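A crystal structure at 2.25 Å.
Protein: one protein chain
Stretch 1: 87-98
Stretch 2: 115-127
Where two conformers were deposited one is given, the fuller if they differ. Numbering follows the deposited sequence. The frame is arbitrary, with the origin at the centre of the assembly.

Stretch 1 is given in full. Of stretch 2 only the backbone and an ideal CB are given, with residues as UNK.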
# COMPACT_ATOMS: atom_id res chain seq x y z
N VAL A 87 -1.50 13.59 -0.29
CA VAL A 87 -2.51 13.71 -1.33
C VAL A 87 -3.59 14.70 -0.87
O VAL A 87 -4.11 15.46 -1.67
CB VAL A 87 -3.13 12.36 -1.68
CG1 VAL A 87 -4.38 12.59 -2.54
CG2 VAL A 87 -2.10 11.43 -2.39
N LEU A 88 -3.93 14.67 0.41
CA LEU A 88 -5.09 15.43 0.88
C LEU A 88 -4.63 16.67 1.64
O LEU A 88 -4.02 16.59 2.72
CB LEU A 88 -5.99 14.55 1.75
CG LEU A 88 -6.60 13.36 0.98
CD1 LEU A 88 -7.42 12.46 1.90
CD2 LEU A 88 -7.44 13.83 -0.22
N ARG A 89 -4.95 17.81 1.07
CA ARG A 89 -4.50 19.09 1.60
C ARG A 89 -5.67 20.06 1.57
O ARG A 89 -6.69 19.76 0.97
CB ARG A 89 -3.32 19.61 0.77
CG ARG A 89 -2.27 20.37 1.57
CD ARG A 89 -1.30 21.11 0.67
NE ARG A 89 -0.75 20.21 -0.34
CZ ARG A 89 0.25 19.37 -0.13
NH1 ARG A 89 0.71 18.58 -1.12
NH2 ARG A 89 0.81 19.31 1.09
N GLY A 90 -5.53 21.21 2.23
CA GLY A 90 -6.55 22.24 2.14
C GLY A 90 -7.35 22.40 3.42
O GLY A 90 -6.88 21.99 4.49
N PRO A 91 -8.57 22.99 3.32
CA PRO A 91 -9.40 23.27 4.50
C PRO A 91 -9.66 22.04 5.38
O PRO A 91 -10.24 21.05 4.94
CB PRO A 91 -10.70 23.81 3.89
CG PRO A 91 -10.23 24.43 2.59
CD PRO A 91 -9.19 23.49 2.07
N GLY A 92 -9.20 22.12 6.63
CA GLY A 92 -9.36 21.04 7.59
C GLY A 92 -8.20 20.05 7.65
O GLY A 92 -8.19 19.16 8.49
N PHE A 93 -7.24 20.20 6.75
CA PHE A 93 -6.04 19.34 6.74
C PHE A 93 -4.81 20.10 7.20
O PHE A 93 -4.56 21.23 6.73
CB PHE A 93 -5.78 18.76 5.35
CG PHE A 93 -6.72 17.66 4.94
CD1 PHE A 93 -6.68 16.42 5.57
CD2 PHE A 93 -7.63 17.84 3.90
CE1 PHE A 93 -7.56 15.39 5.20
CE2 PHE A 93 -8.49 16.82 3.50
CZ PHE A 93 -8.46 15.59 4.17
N SER A 94 -4.05 19.50 8.11
CA SER A 94 -2.72 20.02 8.48
C SER A 94 -1.77 20.06 7.28
O SER A 94 -1.97 19.33 6.31
CB SER A 94 -2.11 19.16 9.58
OG SER A 94 -2.99 19.14 10.68
N ASP A 95 -0.76 20.93 7.32
CA ASP A 95 0.36 20.81 6.39
C ASP A 95 1.38 19.94 7.11
O ASP A 95 2.10 20.41 7.98
CB ASP A 95 0.95 22.18 5.98
CG ASP A 95 0.00 23.01 5.09
OD1 ASP A 95 -0.53 22.46 4.10
OD2 ASP A 95 -0.20 24.22 5.37
N ILE A 96 1.41 18.67 6.73
CA ILE A 96 2.22 17.66 7.38
C ILE A 96 3.67 17.76 6.89
O ILE A 96 3.89 17.78 5.70
CB ILE A 96 1.65 16.28 7.10
CG1 ILE A 96 0.16 16.24 7.45
CG2 ILE A 96 2.40 15.25 7.90
CD1 ILE A 96 -0.54 14.92 7.05
N PRO A 97 4.64 17.83 7.81
CA PRO A 97 6.06 17.90 7.43
C PRO A 97 6.56 16.63 6.75
O PRO A 97 5.86 15.62 6.77
CB PRO A 97 6.78 18.13 8.78
CG PRO A 97 5.77 17.88 9.85
CD PRO A 97 4.43 18.06 9.25
N THR A 98 7.73 16.69 6.11
CA THR A 98 8.37 15.51 5.51
C THR A 98 8.59 14.50 6.62
O THR A 98 8.71 14.90 7.79
CB THR A 98 9.73 15.85 4.84
OG1 THR A 98 10.64 16.33 5.84
CG2 THR A 98 9.58 16.92 3.77
N UNK A 115 -1.84 11.60 15.51
CA UNK A 115 -3.21 11.40 15.96
C UNK A 115 -4.10 12.48 15.33
O UNK A 115 -5.21 12.22 14.84
CB UNK A 115 -3.30 11.44 17.49
N UNK A 116 -3.60 13.70 15.34
CA UNK A 116 -4.29 14.82 14.73
C UNK A 116 -4.45 14.56 13.23
O UNK A 116 -5.56 14.68 12.72
CB UNK A 116 -3.53 16.13 14.98
N UNK A 117 -3.36 14.19 12.55
CA UNK A 117 -3.39 13.97 11.09
C UNK A 117 -4.38 12.86 10.76
O UNK A 117 -5.15 12.96 9.81
CB UNK A 117 -2.00 13.62 10.56
N UNK A 118 -4.35 11.81 11.56
CA UNK A 118 -5.29 10.72 11.40
C UNK A 118 -6.75 11.11 11.55
O UNK A 118 -7.59 10.61 10.79
CB UNK A 118 -4.96 9.62 12.41
N UNK A 119 -7.05 12.00 12.51
CA UNK A 119 -8.43 12.44 12.77
C UNK A 119 -9.01 13.17 11.54
O UNK A 119 -10.19 13.05 11.22
CB UNK A 119 -8.47 13.35 14.00
N UNK A 120 -8.14 13.93 10.87
CA UNK A 120 -8.51 14.64 9.66
C UNK A 120 -8.78 13.62 8.56
O UNK A 120 -9.77 13.73 7.84
CB UNK A 120 -7.42 15.63 9.24
N UNK A 121 -7.92 12.61 8.43
CA UNK A 121 -8.16 11.56 7.45
C UNK A 121 -9.49 10.88 7.73
O UNK A 121 -10.32 10.78 6.84
CB UNK A 121 -7.02 10.54 7.46
N UNK A 122 -9.70 10.44 8.97
CA UNK A 122 -10.92 9.71 9.33
C UNK A 122 -12.15 10.56 9.07
O UNK A 122 -13.17 10.05 8.64
CB UNK A 122 -10.88 9.28 10.80
N UNK A 123 -12.07 11.86 9.36
CA UNK A 123 -13.21 12.73 9.12
C UNK A 123 -13.52 12.86 7.62
O UNK A 123 -14.66 13.13 7.25
CB UNK A 123 -12.95 14.11 9.73
N UNK A 124 -12.52 12.67 6.76
CA UNK A 124 -12.76 12.75 5.32
C UNK A 124 -13.08 11.37 4.74
O UNK A 124 -13.10 11.20 3.52
CB UNK A 124 -11.54 13.35 4.61
N UNK A 125 -13.33 10.40 5.62
CA UNK A 125 -13.72 9.05 5.20
C UNK A 125 -12.61 8.06 4.86
O UNK A 125 -12.86 6.93 4.41
CB UNK A 125 -14.62 9.18 3.97
N UNK A 126 -11.37 8.48 5.06
CA UNK A 126 -10.20 7.62 4.85
C UNK A 126 -10.10 6.67 6.05
O UNK A 126 -10.24 7.13 7.19
CB UNK A 126 -8.92 8.44 4.69
N UNK A 127 -9.85 5.38 5.83
CA UNK A 127 -9.57 4.48 6.95
C UNK A 127 -8.27 3.71 6.76
O UNK A 127 -7.93 2.87 7.58
CB UNK A 127 -10.73 3.50 7.13

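Positions 115 to 123 form a helix that lies against an irregular stretch 1, so one side of it, recurring every three to four residues, faces stretch 1. Position 115 has nothing of stretch 1 near its CB, and many residues would serve; it is Thr115. At 116 the CB points sideways, 5.3 Å from Ser94 OG, so a small or polar residue would fit. Thr116 sits there.

Position 117 also points sideways, but its CB lies 4.0 Å from Ile96 CD1, and beyond it Ile96 and Pro97 offer an apolar surface. A long aliphatic or aromatic side chain could reach across it. The residue is Trp117. Ile96 CG2 sits 3.5 Å from the centroid of the six-membered ring of Trp117, almost on the ring normal, a CH-pi contact over one face. Trp117 CZ2 packs 3.8 Å from Pro97 CD.

Positions 118 and 119 have no neighbor in stretch 1, which therefore does not restrict them; they are Gly118 and Ala119.

Position 120 points toward stretch 1, where the backbone N and the hydroxyl of Ser94 both await an acceptor. Its CB is 3.7 Å from Gly92 O and 3.8 Å from Phe93 CD1. Asp, Asn, Glu or Gln could be considered; a carboxylate can accept both bonds at once, and the longer one has the greater reach. Glu120 does so: Ser94 N donates to Glu120 OE1 at 2.9 Å, nearly straight, and Ser94 OG to Glu120 OE2 at a very short 2.5 Å.

The CB at 121 points sideways and lies 5.4 Å from Phe93 CE1, with Leu88 also in reach, which favors a branched aliphatic residue or Met. Leu121 brings its CD2 to 4.0 Å from Leu88 CD1 and 4.3 Å from Phe93 CE1.

Positions 122 and 123 meet no side chain of stretch 1; they are Ala122 and Ala123.

Position 124 leaves helical angles and points toward Phe93, its CB 3.8 Å from Phe93 CZ. Little room remains, suiting Ala, Ser or Cys. Ser124 OG lies at the ring edge and turns back to donate to Leu121 O at 2.8 Å.

At 125 the positive phi would jam a CB against the preceding carbonyl, calling for glycine: Gly125. The CB at 126 points toward stretch 1 and lies 5.1 Å from Leu88 CD1, inviting an aliphatic residue; Ile126 CG1 closes to 3.8 Å from Leu88 CD1. Position 127 is out of reach; it is Asn127.

Stretch 2, residues 115-127: TTWGAELAASGIN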
# COMPACT_ATOMS: atom_id res chain seq x y z
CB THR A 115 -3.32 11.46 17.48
OG1 THR A 115 -2.45 10.48 18.06
CG2 THR A 115 -4.76 11.21 17.94
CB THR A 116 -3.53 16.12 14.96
OG1 THR A 116 -3.37 16.30 16.37
CG2 THR A 116 -4.27 17.31 14.36
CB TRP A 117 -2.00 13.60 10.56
CG TRP A 117 -1.02 14.66 10.86
CD1 TRP A 117 -1.28 15.98 11.07
CD2 TRP A 117 0.40 14.50 11.04
NE1 TRP A 117 -0.12 16.65 11.36
CE2 TRP A 117 0.93 15.77 11.35
CE3 TRP A 117 1.27 13.41 10.97
CZ2 TRP A 117 2.29 15.98 11.57
CZ3 TRP A 117 2.61 13.61 11.19
CH2 TRP A 117 3.11 14.89 11.49
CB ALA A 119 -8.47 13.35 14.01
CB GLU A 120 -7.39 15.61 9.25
CG GLU A 120 -7.00 16.62 10.35
CD GLU A 120 -5.68 17.33 10.06
OE1 GLU A 120 -4.96 16.91 9.12
OE2 GLU A 120 -5.34 18.30 10.77
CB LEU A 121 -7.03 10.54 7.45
CG LEU A 121 -5.73 11.05 6.87
CD1 LEU A 121 -4.69 9.95 6.96
CD2 LEU A 121 -5.96 11.45 5.45
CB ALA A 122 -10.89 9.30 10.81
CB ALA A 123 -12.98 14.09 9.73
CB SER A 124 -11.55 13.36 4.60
OG SER A 124 -10.47 12.44 4.54
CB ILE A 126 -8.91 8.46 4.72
CG1 ILE A 126 -9.01 9.39 3.51
CG2 ILE A 126 -7.64 7.57 4.74
CD1 ILE A 126 -9.09 8.66 2.21
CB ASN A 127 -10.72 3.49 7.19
CG ASN A 127 -11.08 2.68 5.96
OD1 ASN A 127 -10.25 2.48 5.06
ND2 ASN A 127 -12.33 2.25 5.88
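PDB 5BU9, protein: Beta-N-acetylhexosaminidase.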